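Local coordinates for kelch-like protein 7 (Homo sapiens, PDB 3II7) that serves as a substrate-specific adapter of the BTB-CUL3-RBX1 E3 ubiquitin ligase that marks proteins for degradation, seen here as its Kelch-repeat domain, at residues M234-V239 with G255-G260; M187-K192 with G213-V218; P88-D93 with S115-F120; G108-G113 with Q139-G144. All coordinates share one frame; numbering follows the deposited sequence. Where two conformers were deposited one is given.

Interaction 1: residues M234-V239 with G255-G260. With EDO (1,2-ethanediol), chain J; EDO (1,2-ethanediol), chain K.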
loop_
_atom_site.group_PDB
_atom_site.type_symbol
_atom_site.label_atom_id
_atom_site.label_comp_id
_atom_site.label_asym_id
_atom_site.label_seq_id
_atom_site.Cartn_x
_atom_site.Cartn_y
_atom_site.Cartn_z
ATOM N N MET A 234 -15.708 5.072 7.492
ATOM C CA MET A 234 -15.046 4.597 8.687
ATOM C C MET A 234 -15.531 5.372 9.889
ATOM O O MET A 234 -15.861 6.548 9.774
ATOM C CB MET A 234 -13.524 4.801 8.598
ATOM C CG MET A 234 -12.803 3.935 7.617
ATOM S SD MET A 234 -11.010 4.262 7.725
ATOM C CE MET A 234 -11.020 5.751 6.807
ATOM N N PRO A 235 -15.509 4.729 11.081
ATOM C CA PRO A 235 -15.842 5.452 12.336
ATOM C C PRO A 235 -14.761 6.437 12.844
ATOM O O PRO A 235 -14.946 7.076 13.896
ATOM C CB PRO A 235 -16.072 4.323 13.339
ATOM C CG PRO A 235 -15.392 3.168 12.809
ATOM C CD PRO A 235 -15.329 3.296 11.305
ATOM N N TRP A 236 -13.675 6.595 12.079
ATOM C CA TRP A 236 -12.508 7.357 12.480
ATOM C C TRP A 236 -12.124 8.227 11.297
ATOM O O TRP A 236 -12.081 7.741 10.152
ATOM C CB TRP A 236 -11.377 6.384 12.778
ATOM C CG TRP A 236 -10.032 6.993 13.128
ATOM C CD1 TRP A 236 -9.621 7.464 14.369
ATOM C CD2 TRP A 236 -8.906 7.101 12.274
ATOM N NE1 TRP A 236 -8.326 7.883 14.300
ATOM C CE2 TRP A 236 -7.860 7.687 13.029
ATOM C CE3 TRP A 236 -8.674 6.798 10.919
ATOM C CZ2 TRP A 236 -6.608 7.939 12.486
ATOM C CZ3 TRP A 236 -7.417 7.065 10.388
ATOM C CH2 TRP A 236 -6.411 7.631 11.174
ATOM N N LYS A 237 -11.815 9.475 11.565
ATOM C CA LYS A 237 -11.390 10.424 10.507
ATOM C C LYS A 237 -9.979 10.901 10.784
ATOM O O LYS A 237 -9.753 11.643 11.730
ATOM C CB LYS A 237 -12.331 11.619 10.481
ATOM C CG LYS A 237 -12.107 12.555 9.341
ATOM C CD LYS A 237 -13.318 13.440 9.074
ATOM C CE LYS A 237 -13.110 14.285 7.875
ATOM N NZ LYS A 237 -14.307 15.207 7.652
ATOM N N GLY A 238 -9.043 10.439 9.963
ATOM C CA GLY A 238 -7.648 10.830 10.070
ATOM C C GLY A 238 -7.087 11.147 8.690
ATOM O O GLY A 238 -7.846 11.365 7.744
ATOM N N VAL A 239 -5.768 11.139 8.570
ATOM C CA VAL A 239 -5.110 11.556 7.316
ATOM C C VAL A 239 -4.328 10.439 6.605
ATOM O O VAL A 239 -4.030 10.558 5.413
ATOM C CB VAL A 239 -4.212 12.795 7.539
ATOM C CG1 VAL A 239 -5.075 14.031 7.922
ATOM C CG2 VAL A 239 -3.086 12.529 8.589
ATOM N N GLY A 255 -3.123 4.072 11.659
ATOM C CA GLY A 255 -3.376 5.317 10.945
ATOM C C GLY A 255 -2.994 6.517 11.777
ATOM O O GLY A 255 -3.092 6.497 13.001
ATOM N N PHE A 256 -2.545 7.561 11.092
ATOM C CA PHE A 256 -2.226 8.839 11.696
ATOM C C PHE A 256 -3.420 9.740 11.570
ATOM O O PHE A 256 -3.947 9.948 10.485
ATOM C CB PHE A 256 -1.022 9.477 10.998
ATOM C CG PHE A 256 -0.625 10.815 11.566
ATOM C CD1 PHE A 256 -0.430 10.964 12.922
ATOM C CD2 PHE A 256 -0.457 11.922 10.745
ATOM C CE1 PHE A 256 -0.061 12.194 13.464
ATOM C CE2 PHE A 256 -0.076 13.153 11.279
ATOM C CZ PHE A 256 0.097 13.284 12.648
ATOM N N GLN A 257 -3.846 10.303 12.678
ATOM C CA GLN A 257 -5.053 11.116 12.684
ATOM C C GLN A 257 -4.806 12.521 12.177
ATOM O O GLN A 257 -5.704 13.102 11.572
ATOM C CB GLN A 257 -5.666 11.182 14.085
ATOM C CG GLN A 257 -7.121 11.686 14.100
ATOM C CD GLN A 257 -7.279 13.192 14.053
ATOM O OE1 GLN A 257 -6.408 13.950 14.497
ATOM N NE2 GLN A 257 -8.418 13.642 13.503
ATOM N N GLY A 258 -3.602 13.053 12.417
ATOM C CA GLY A 258 -3.335 14.482 12.293
ATOM C C GLY A 258 -2.768 15.017 13.603
ATOM O O GLY A 258 -1.790 15.761 13.604
ATOM N N VAL A 259 -3.367 14.628 14.725
ATOM C CA VAL A 259 -2.819 14.961 16.043
ATOM C C VAL A 259 -2.261 13.667 16.657
ATOM O O VAL A 259 -1.044 13.532 16.865
ATOM C CB VAL A 259 -3.885 15.616 16.959
ATOM C CG1 VAL A 259 -3.322 15.843 18.361
ATOM C CG2 VAL A 259 -4.391 16.963 16.352
ATOM N N GLY A 260 -3.144 12.705 16.892
ATOM C CA GLY A 260 -2.733 11.408 17.427
ATOM C C GLY A 260 -2.829 10.305 16.391
ATOM O O GLY A 260 -2.648 10.543 15.172
HETATM C C1 EDO J . -11.735 10.465 15.376
HETATM O O1 EDO J . -12.556 10.476 14.211
HETATM C C2 EDO J . -10.365 10.968 15.007
HETATM O O2 EDO J . -10.447 12.279 14.441
HETATM C C1 EDO K . -8.209 14.680 10.175
HETATM O O1 EDO K . -7.049 15.407 10.625
HETATM C C2 EDO K . -9.284 15.617 9.640
HETATM O O2 EDO K . -8.686 16.563 8.749
#
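The carbonyl oxygen Lys237 O is held twice. Gln257 NE2 donates to Lys237 O at 3.0 Å, nearly along the C=O axis. A 1,2-ethanediol, probably from the crystallisation liquor, gives it a second hydrogen bond. Gln257 starts its reach with CG anti to the backbone N (chi1 -164°) and then bends at CG. With an alanine here, Lys237 O would probably be left without its amide donor and Trp236 without the methylene packed near its NE1.

Between the backbones, Val239 N donates to Phe256 O at 2.9 Å, with a nearly straight bond of 165°. Beside it, Val239 CG2 packs on Phe256 CD2 at 3.5 Å, the two side chains lying side by side. Trp236 lies against the start of 255-260. Its CZ2 lies 3.5 Å from Gln257 CA, and its ring plane stands at 83° to the Gln257 amide. A side chain at Gly238 or Gly255 would run into Trp236 CH2.

The arrangement belongs to the Kelch beta-propeller: the connection from strand 227-230 of one blade to strand 242-246 of the next packs on an inner loop of that following blade, between strands 249-254 and 264-269.

Interaction 2: residues M187-K192 with G213-V218. With EDO (1,2-ethanediol), chain K.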
loop_
_atom_site.group_PDB
_atom_site.type_symbol
_atom_site.label_atom_id
_atom_site.label_comp_id
_atom_site.label_asym_id
_atom_site.label_seq_id
_atom_site.Cartn_x
_atom_site.Cartn_y
_atom_site.Cartn_z
ATOM N N MET A 187 -11.767 8.668 -9.140
ATOM C CA MET A 187 -12.405 8.505 -7.827
ATOM C C MET A 187 -13.342 9.680 -7.572
ATOM O O MET A 187 -13.178 10.779 -8.171
ATOM C CB MET A 187 -11.357 8.427 -6.697
ATOM C CG MET A 187 -10.547 7.170 -6.706
ATOM S SD MET A 187 -9.433 7.084 -5.307
ATOM C CE MET A 187 -8.349 8.511 -5.608
ATOM N N ILE A 188 -14.328 9.449 -6.709
ATOM C CA ILE A 188 -15.218 10.526 -6.260
ATOM C C ILE A 188 -14.432 11.566 -5.445
ATOM O O ILE A 188 -14.627 12.778 -5.602
ATOM C CB ILE A 188 -16.373 9.961 -5.452
ATOM C CG1 ILE A 188 -17.203 9.052 -6.377
ATOM C CG2 ILE A 188 -17.201 11.082 -4.818
ATOM C CD1 ILE A 188 -18.198 8.163 -5.624
ATOM N N GLU A 189 -13.513 11.069 -4.596
ATOM C CA GLU A 189 -12.691 11.906 -3.740
ATOM C C GLU A 189 -11.260 11.910 -4.253
ATOM O O GLU A 189 -10.734 10.854 -4.614
ATOM C CB GLU A 189 -12.687 11.344 -2.325
ATOM C CG GLU A 189 -13.956 11.522 -1.574
ATOM C CD GLU A 189 -14.165 12.941 -0.986
ATOM O OE1 GLU A 189 -13.295 13.803 -1.128
ATOM O OE2 GLU A 189 -15.216 13.154 -0.372
ATOM N N ALA A 190 -10.602 13.080 -4.244
ATOM C CA ALA A 190 -9.150 13.096 -4.378
ATOM C C ALA A 190 -8.585 12.479 -3.083
ATOM O O ALA A 190 -9.103 12.749 -2.002
ATOM C CB ALA A 190 -8.639 14.517 -4.577
ATOM N N ARG A 191 -7.557 11.636 -3.188
ATOM C CA ARG A 191 -6.991 10.930 -2.013
ATOM C C ARG A 191 -5.528 10.685 -2.216
ATOM O O ARG A 191 -5.113 10.306 -3.317
ATOM C CB ARG A 191 -7.613 9.521 -1.786
ATOM C CG ARG A 191 -9.095 9.448 -1.733
ATOM C CD ARG A 191 -9.561 8.016 -1.600
ATOM N NE ARG A 191 -11.017 7.994 -1.686
ATOM C CZ ARG A 191 -11.844 8.103 -0.651
ATOM N NH1 ARG A 191 -11.403 8.184 0.598
ATOM N NH2 ARG A 191 -13.138 8.123 -0.862
ATOM N N LYS A 192 -4.767 10.872 -1.144
ATOM C CA LYS A 192 -3.425 10.310 -1.009
ATOM C C LYS A 192 -3.344 9.662 0.366
ATOM O O LYS A 192 -4.106 9.960 1.260
ATOM C CB LYS A 192 -2.332 11.351 -1.162
ATOM C CG LYS A 192 -2.251 12.426 -0.040
ATOM C CD LYS A 192 -1.090 13.367 -0.297
ATOM C CE LYS A 192 -0.915 14.381 0.796
ATOM N NZ LYS A 192 0.428 15.082 0.713
ATOM N N GLY A 213 -8.048 18.290 3.851
ATOM C CA GLY A 213 -7.964 17.610 5.127
ATOM C C GLY A 213 -8.057 16.101 5.020
ATOM O O GLY A 213 -7.956 15.528 3.932
ATOM N N GLY A 214 -8.284 15.467 6.166
ATOM C CA GLY A 214 -8.399 14.010 6.241
ATOM C C GLY A 214 -9.739 13.514 5.772
ATOM O O GLY A 214 -10.670 14.315 5.562
ATOM N N LEU A 215 -9.854 12.202 5.593
ATOM C CA LEU A 215 -11.057 11.587 5.037
ATOM C C LEU A 215 -11.468 10.374 5.862
ATOM O O LEU A 215 -10.657 9.468 6.059
ATOM C CB LEU A 215 -10.812 11.145 3.609
ATOM C CG LEU A 215 -10.486 12.210 2.586
ATOM C CD1 LEU A 215 -9.974 11.602 1.282
ATOM C CD2 LEU A 215 -11.741 13.061 2.310
ATOM N N ASP A 216 -12.741 10.340 6.289
ATOM C CA ASP A 216 -13.306 9.135 6.866
ATOM C C ASP A 216 -13.986 8.295 5.823
ATOM O O ASP A 216 -14.308 7.151 6.099
ATOM C CB ASP A 216 -14.254 9.430 8.051
ATOM C CG ASP A 216 -15.492 10.231 7.656
ATOM O OD1 ASP A 216 -15.522 10.867 6.592
ATOM O OD2 ASP A 216 -16.447 10.224 8.438
ATOM N N ASN A 217 -14.175 8.833 4.623
ATOM C CA ASN A 217 -15.029 8.152 3.671
ATOM C C ASN A 217 -14.301 7.102 2.833
ATOM O O ASN A 217 -13.039 6.992 2.810
ATOM C CB ASN A 217 -15.899 9.131 2.859
ATOM C CG ASN A 217 -15.112 10.037 1.932
ATOM O OD1 ASN A 217 -14.066 9.691 1.420
ATOM N ND2 ASN A 217 -15.683 11.220 1.673
ATOM N N VAL A 218 -15.105 6.295 2.181
ATOM C CA VAL A 218 -14.676 5.063 1.565
ATOM C C VAL A 218 -15.446 4.878 0.285
ATOM O O VAL A 218 -16.653 5.086 0.242
ATOM C CB VAL A 218 -14.923 3.846 2.509
ATOM C CG1 VAL A 218 -14.482 2.496 1.839
ATOM C CG2 VAL A 218 -14.204 4.058 3.867
HETATM C C1 EDO K . -8.209 14.680 10.175
HETATM O O1 EDO K . -7.049 15.407 10.625
HETATM C C2 EDO K . -9.284 15.617 9.640
HETATM O O2 EDO K . -8.686 16.563 8.749
#
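Arg191 reaches from its own loop to Leu215 and Asn217. From CB, the chain leaves with CG anti to the carbonyl carbon (chi1 -52°). CG meets Leu215 CD1 at 3.8 Å, and the chain then runs extended to NE. At the tip, two nitrogens grip Asn217 end-on. Arg191 NH2 donates to Asn217 OD1 at 2.9 Å, and Arg191 NH1 donates to Asn217 O at 3.0 Å. Both donors sit above the carbonyl planes they approach. A further bond from NH1 to OD1 is weak. The guanidinium and amide planes are 70° apart. Arg191 NH2 also forms a salt bridge with Glu219, and NH1 a hydrogen bond with Gly207 O. A leucine in its place would probably leave Asn217 OD1 and O without these donors and Glu219 without its charged mate.

The other end of the amide is used too. Asn217 ND2 donates to Glu189 OE2 at 2.9 Å, meeting it from above the carboxylate plane. Glu189 CB lies over one face of the guanidinium, 3.3 Å above its plane and toward the rim. Leu215 CD1 touches Ala190 O at 3.6 Å.

The contact joins the loop between strands 180-184 and 195-199 to the segment that runs from strand 213-214 to strand 218-222. Arg191 also packs on Ala205 of strand 202-206, and Asn217 on Met230 of strand 227-230.

Interaction 3: residues P88-D93 with S115-F120. With EDO (1,2-ethanediol), chain Q; EDO (1,2-ethanediol), chain X.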
loop_
_atom_site.group_PDB
_atom_site.type_symbol
_atom_site.label_atom_id
_atom_site.label_comp_id
_atom_site.label_asym_id
_atom_site.label_seq_id
_atom_site.Cartn_x
_atom_site.Cartn_y
_atom_site.Cartn_z
ATOM N N PRO A 88 15.200 -0.617 -6.500
ATOM C CA PRO A 88 14.855 -0.100 -7.776
ATOM C C PRO A 88 16.015 0.710 -8.332
ATOM O O PRO A 88 16.715 1.381 -7.563
ATOM C CB PRO A 88 13.610 0.774 -7.493
ATOM C CG PRO A 88 13.803 1.275 -6.124
ATOM C CD PRO A 88 14.606 0.163 -5.396
ATOM N N PRO A 89 16.223 0.636 -9.650
ATOM C CA PRO A 89 17.247 1.403 -10.327
ATOM C C PRO A 89 17.202 2.888 -9.976
ATOM O O PRO A 89 18.249 3.517 -9.917
ATOM C CB PRO A 89 16.933 1.177 -11.806
ATOM C CG PRO A 89 16.290 -0.160 -11.857
ATOM C CD PRO A 89 15.549 -0.314 -10.570
ATOM N N THR A 90 16.003 3.431 -9.747
ATOM C CA THR A 90 15.839 4.837 -9.371
ATOM C C THR A 90 15.333 4.905 -7.935
ATOM O O THR A 90 14.151 4.690 -7.681
ATOM C CB THR A 90 14.871 5.571 -10.284
ATOM O OG1 THR A 90 15.347 5.516 -11.633
ATOM C CG2 THR A 90 14.742 7.030 -9.865
ATOM N N PRO A 91 16.235 5.182 -6.984
ATOM C CA PRO A 91 15.773 5.310 -5.598
ATOM C C PRO A 91 14.841 6.492 -5.473
ATOM O O PRO A 91 15.067 7.539 -6.100
ATOM C CB PRO A 91 17.060 5.538 -4.805
ATOM C CG PRO A 91 18.165 5.026 -5.680
ATOM C CD PRO A 91 17.703 5.280 -7.087
ATOM N N ARG A 92 13.765 6.302 -4.722
ATOM C CA ARG A 92 12.736 7.323 -4.573
ATOM C C ARG A 92 11.838 7.013 -3.378
ATOM O O ARG A 92 11.732 5.847 -2.931
ATOM C CB ARG A 92 11.903 7.455 -5.836
ATOM C CG ARG A 92 11.312 6.195 -6.315
ATOM C CD ARG A 92 11.191 6.265 -7.800
ATOM N NE ARG A 92 10.211 5.350 -8.310
ATOM C CZ ARG A 92 10.446 4.128 -8.745
ATOM N NH1 ARG A 92 11.654 3.611 -8.704
ATOM N NH2 ARG A 92 9.433 3.415 -9.236
ATOM N N ASP A 93 11.214 8.077 -2.873
ATOM C CA ASP A 93 10.330 8.021 -1.718
ATOM C C ASP A 93 8.870 8.074 -2.184
ATOM O O ASP A 93 8.573 8.642 -3.221
ATOM C CB ASP A 93 10.571 9.248 -0.818
ATOM C CG ASP A 93 11.884 9.164 -0.009
ATOM O OD1 ASP A 93 12.666 8.234 -0.198
ATOM O OD2 ASP A 93 12.111 10.056 0.842
ATOM N N SER A 115 8.846 16.645 -7.413
ATOM C CA SER A 115 7.694 16.382 -6.529
ATOM C C SER A 115 7.046 15.022 -6.815
ATOM O O SER A 115 6.573 14.339 -5.883
ATOM C CB SER A 115 6.629 17.464 -6.712
ATOM O OG SER A 115 5.929 17.274 -7.947
ATOM N N ALA A 116 6.992 14.632 -8.097
ATOM C CA ALA A 116 6.397 13.348 -8.433
ATOM C C ALA A 116 6.846 12.813 -9.786
ATOM O O ALA A 116 6.974 13.559 -10.734
ATOM C CB ALA A 116 4.878 13.434 -8.379
ATOM N N LEU A 117 7.036 11.484 -9.863
ATOM C CA LEU A 117 7.499 10.825 -11.071
ATOM C C LEU A 117 6.414 9.952 -11.721
ATOM O O LEU A 117 5.480 9.493 -11.053
ATOM C CB LEU A 117 8.698 9.931 -10.725
ATOM C CG LEU A 117 9.958 10.592 -10.183
ATOM C CD1 LEU A 117 11.037 9.532 -9.952
ATOM C CD2 LEU A 117 10.468 11.642 -11.123
ATOM N N TYR A 118 6.546 9.741 -13.032
ATOM C CA TYR A 118 5.729 8.830 -13.848
ATOM C C TYR A 118 6.324 7.392 -13.873
ATOM O O TYR A 118 5.726 6.467 -14.423
ATOM C CB TYR A 118 5.746 9.280 -15.317
ATOM C CG TYR A 118 5.200 10.652 -15.721
ATOM C CD1 TYR A 118 6.052 11.724 -15.947
ATOM C CD2 TYR A 118 3.853 10.836 -15.984
ATOM C CE1 TYR A 118 5.554 12.960 -16.370
ATOM C CE2 TYR A 118 3.364 12.045 -16.413
ATOM C CZ TYR A 118 4.213 13.096 -16.605
ATOM O OH TYR A 118 3.712 14.308 -17.026
ATOM N N LEU A 119 7.529 7.248 -13.323
ATOM C CA LEU A 119 8.385 6.089 -13.489
ATOM C C LEU A 119 7.736 4.795 -13.052
ATOM O O LEU A 119 7.045 4.740 -12.030
ATOM C CB LEU A 119 9.678 6.299 -12.685
ATOM C CG LEU A 119 10.778 5.262 -12.775
ATOM C CD1 LEU A 119 11.296 5.068 -14.208
ATOM C CD2 LEU A 119 11.908 5.721 -11.859
ATOM N N PHE A 120 7.966 3.755 -13.838
ATOM C CA PHE A 120 7.403 2.431 -13.592
ATOM C C PHE A 120 8.517 1.423 -13.881
ATOM O O PHE A 120 8.974 1.336 -14.999
ATOM C CB PHE A 120 6.189 2.249 -14.535
ATOM C CG PHE A 120 5.298 1.077 -14.222
ATOM C CD1 PHE A 120 4.878 0.814 -12.939
ATOM C CD2 PHE A 120 4.808 0.248 -15.257
ATOM C CE1 PHE A 120 4.021 -0.237 -12.688
ATOM C CE2 PHE A 120 3.953 -0.810 -14.980
ATOM C CZ PHE A 120 3.559 -1.038 -13.690
HETATM C C1 EDO Q . 10.303 9.639 -15.597
HETATM O O1 EDO Q . 10.197 8.354 -16.233
HETATM C C2 EDO Q . 9.453 9.621 -14.370
HETATM O O2 EDO Q . 8.966 10.894 -14.047
HETATM C C1 EDO X . 8.250 13.821 -13.447
HETATM O O1 EDO X . 8.089 15.082 -12.785
HETATM C C2 EDO X . 8.927 14.007 -14.802
HETATM O O2 EDO X . 8.336 15.104 -15.506
#
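Leu119 meets Thr90 and Arg92 through one methyl, CD2, and this packing carries most of the contact. Leu119 CG is anti to the backbone N (chi1 -176°), and CD2 beyond it faces the other loop. CD2 lies 3.4 Å from Thr90 CB, tighter than usual for two carbons, and 3.7 Å from Thr90 CG2. The same methyl covers one face of the Arg92 guanidinium. It sits over the centre of the group, 3.8 Å from Arg92 CZ. Leu117 adds a looser touch, with its CD1 3.9 Å from Arg92 CD.

The polar bonds hold the guanidinium flat beneath this methyl. Arg92 NH1 donates to Thr90 O at 2.9 Å within its own loop. The bond is close to straight, 163°, and lies in both the guanidinium and the carbonyl plane. NH1 also forms a salt bridge with Glu121, NE donates to Gly108 O and NH2 to Thr106 OG1. Thr90 OG1 is also bonded to Glu121, which therefore ties the two residues together. The charge of Arg92 is probably offset by Glu121.

A 1,2-ethanediol, probably from the crystallisation liquor, lies by 115-120. Tyr118 N donates to its O2 at 2.9 Å, and the molecule also touches Leu117 CD2.

The contact is a seam of the Kelch beta-propeller. The link from strand 81-86 to strand 96-100 of the next blade meets the segment that runs into strand 120-124 of that blade, with one leucine methyl over the guanidinium and another leucine beside the arginine's CD.

Interaction 4: residues G108-G113 with Q139-G144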
loop_
_atom_site.group_PDB
_atom_site.type_symbol
_atom_site.label_atom_id
_atom_site.label_comp_id
_atom_site.label_asym_id
_atom_site.label_seq_id
_atom_site.Cartn_x
_atom_site.Cartn_y
_atom_site.Cartn_z
ATOM N N GLY A 108 5.885 5.559 -9.505
ATOM C CA GLY A 108 5.829 6.894 -8.984
ATOM C C GLY A 108 6.824 7.159 -7.891
ATOM O O GLY A 108 7.927 6.565 -7.858
ATOM N N GLY A 109 6.448 8.074 -6.999
ATOM C CA GLY A 109 7.354 8.519 -5.933
ATOM C C GLY A 109 8.090 9.778 -6.320
ATOM O O GLY A 109 7.831 10.349 -7.358
ATOM N N SER A 110 9.001 10.212 -5.446
ATOM C CA SER A 110 9.712 11.472 -5.589
ATOM C C SER A 110 11.171 11.220 -5.343
ATOM O O SER A 110 11.528 10.397 -4.509
ATOM C CB SER A 110 9.214 12.518 -4.563
ATOM O OG SER A 110 9.254 12.021 -3.236
ATOM N N GLU A 111 12.009 11.944 -6.068
ATOM C CA GLU A 111 13.430 12.054 -5.773
ATOM C C GLU A 111 13.637 13.462 -5.202
ATOM O O GLU A 111 12.688 14.244 -5.066
ATOM C CB GLU A 111 14.271 11.933 -7.045
ATOM C CG GLU A 111 14.242 10.603 -7.791
ATOM C CD GLU A 111 14.961 10.709 -9.145
ATOM O OE1 GLU A 111 14.429 11.393 -10.053
ATOM O OE2 GLU A 111 16.056 10.123 -9.294
ATOM N N VAL A 112 14.879 13.792 -4.889
ATOM C CA VAL A 112 15.250 15.191 -4.689
ATOM C C VAL A 112 15.107 15.928 -6.052
ATOM O O VAL A 112 15.506 15.405 -7.105
ATOM C CB VAL A 112 16.684 15.319 -4.124
ATOM C CG1 VAL A 112 16.762 14.674 -2.745
ATOM C CG2 VAL A 112 17.705 14.684 -5.073
ATOM N N GLY A 113 14.496 17.110 -6.035
ATOM C CA GLY A 113 14.345 17.913 -7.262
ATOM C C GLY A 113 13.177 17.512 -8.150
ATOM O O GLY A 113 13.084 17.942 -9.308
ATOM N N GLN A 139 2.052 11.540 -13.312
ATOM C CA GLN A 139 3.033 11.398 -12.272
ATOM C C GLN A 139 2.324 11.456 -10.920
ATOM O O GLN A 139 1.320 12.169 -10.760
ATOM C CB GLN A 139 4.076 12.516 -12.376
ATOM C CG GLN A 139 3.546 13.903 -12.044
ATOM C CD GLN A 139 4.320 15.019 -12.720
ATOM O OE1 GLN A 139 4.114 15.295 -13.881
ATOM N NE2 GLN A 139 5.211 15.670 -11.978
ATOM N N ARG A 140 2.839 10.713 -9.954
ATOM C CA ARG A 140 2.202 10.666 -8.627
ATOM C C ARG A 140 3.110 10.131 -7.514
ATOM O O ARG A 140 3.967 9.330 -7.777
ATOM C CB ARG A 140 0.896 9.860 -8.664
ATOM C CG ARG A 140 0.958 8.540 -9.223
ATOM C CD ARG A 140 -0.464 7.963 -9.429
ATOM N NE ARG A 140 -1.111 8.211 -10.745
ATOM C CZ ARG A 140 -2.406 8.478 -10.931
ATOM N NH1 ARG A 140 -3.224 8.673 -9.908
ATOM N NH2 ARG A 140 -2.890 8.640 -12.158
ATOM N N CYS A 141 2.921 10.673 -6.302
ATOM C CA CYS A 141 3.509 10.200 -5.028
ATOM C C CYS A 141 2.371 9.877 -4.066
ATOM O O CYS A 141 1.339 10.539 -4.116
ATOM C CB CYS A 141 4.331 11.312 -4.364
ATOM S SG CYS A 141 5.859 11.726 -5.142
ATOM N N SER A 142 2.592 8.941 -3.144
ATOM C CA SER A 142 1.659 8.674 -2.051
ATOM C C SER A 142 0.340 8.155 -2.558
ATOM O O SER A 142 -0.672 8.295 -1.908
ATOM C CB SER A 142 1.443 9.933 -1.197
ATOM O OG SER A 142 2.675 10.422 -0.692
ATOM N N HIS A 143 0.392 7.573 -3.739
ATOM C CA HIS A 143 -0.729 6.907 -4.354
ATOM C C HIS A 143 -0.845 5.466 -3.896
ATOM O O HIS A 143 0.082 4.886 -3.353
ATOM C CB HIS A 143 -0.561 6.911 -5.891
ATOM C CG HIS A 143 0.749 6.333 -6.356
ATOM N ND1 HIS A 143 1.961 6.887 -6.000
ATOM C CD2 HIS A 143 1.038 5.263 -7.143
ATOM C CE1 HIS A 143 2.938 6.164 -6.521
ATOM N NE2 HIS A 143 2.407 5.198 -7.250
ATOM N N GLY A 144 -2.001 4.883 -4.142
ATOM C CA GLY A 144 -2.164 3.417 -3.999
ATOM C C GLY A 144 -1.929 2.672 -5.286
ATOM O O GLY A 144 -2.179 3.203 -6.399
#
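His143 turns its ring toward Gly108, while Arg140 starts away from 108-113. The ring comes in obliquely, with His143 CE1 3.9 Å from Gly108 CA. Its CG stands between the backbone N and the carbonyl carbon (chi1 54°). Arg140 CG covers one face of the ring, 3.6 Å above the plane and toward the rim. His143 NE2 is bonded to Ser107 OG, which helps fix how the ring is turned.

Arg140 therefore takes part across this contact through its backbone. Gly109 N donates to Arg140 O at 2.9 Å, with an angle of 160° at the hydrogen. Gly108 CA adds a CA-H...O contact to the same oxygen at 3.3 Å. A CB on Gly108 would run into both Arg140 O and His143 CE1. The Arg140 guanidinium makes a salt bridge with Glu172, which probably balances its buried charge, and also bonds to Gly156 O and Ser170 O.

Cys141 points its SG toward the backbone of Gly109 and the side chain of Ser110, with SG 3.5 Å from Ser110 CB. Two conformers were deposited for Cys141, so the details of its sulfur contacts are doubtful.

Gly108 and Gly109 form the double glycine that marks Kelch repeats, here in repeat 3. The chemistry implies a backbone fit: one carbonyl receives an N-H and a C-H, and the missing side chain lets His143 CE1 come close to Gly108 CA.

The four contacts lie along part of the ring of blades in a Kelch beta-propeller. Along the chain, interactions 3 and 4 come first and alternate their segments; interaction 2 follows, then interaction 1. Interactions 3 and 4 have centres about 6 Å apart and touch: Asp93 O lies 2.8 Å from Ser110 N, a probable hydrogen bond. Interactions 1 and 2 have centres about 12 Å apart and meet through Met234 N and Asp216 O, 2.9 Å apart. Interaction 2 also brushes interaction 4. Each contact pairs a link between two sheets with an inner loop of a blade; in interaction 4 that blade precedes the link. They tie adjoining blades of the Kelch domain together.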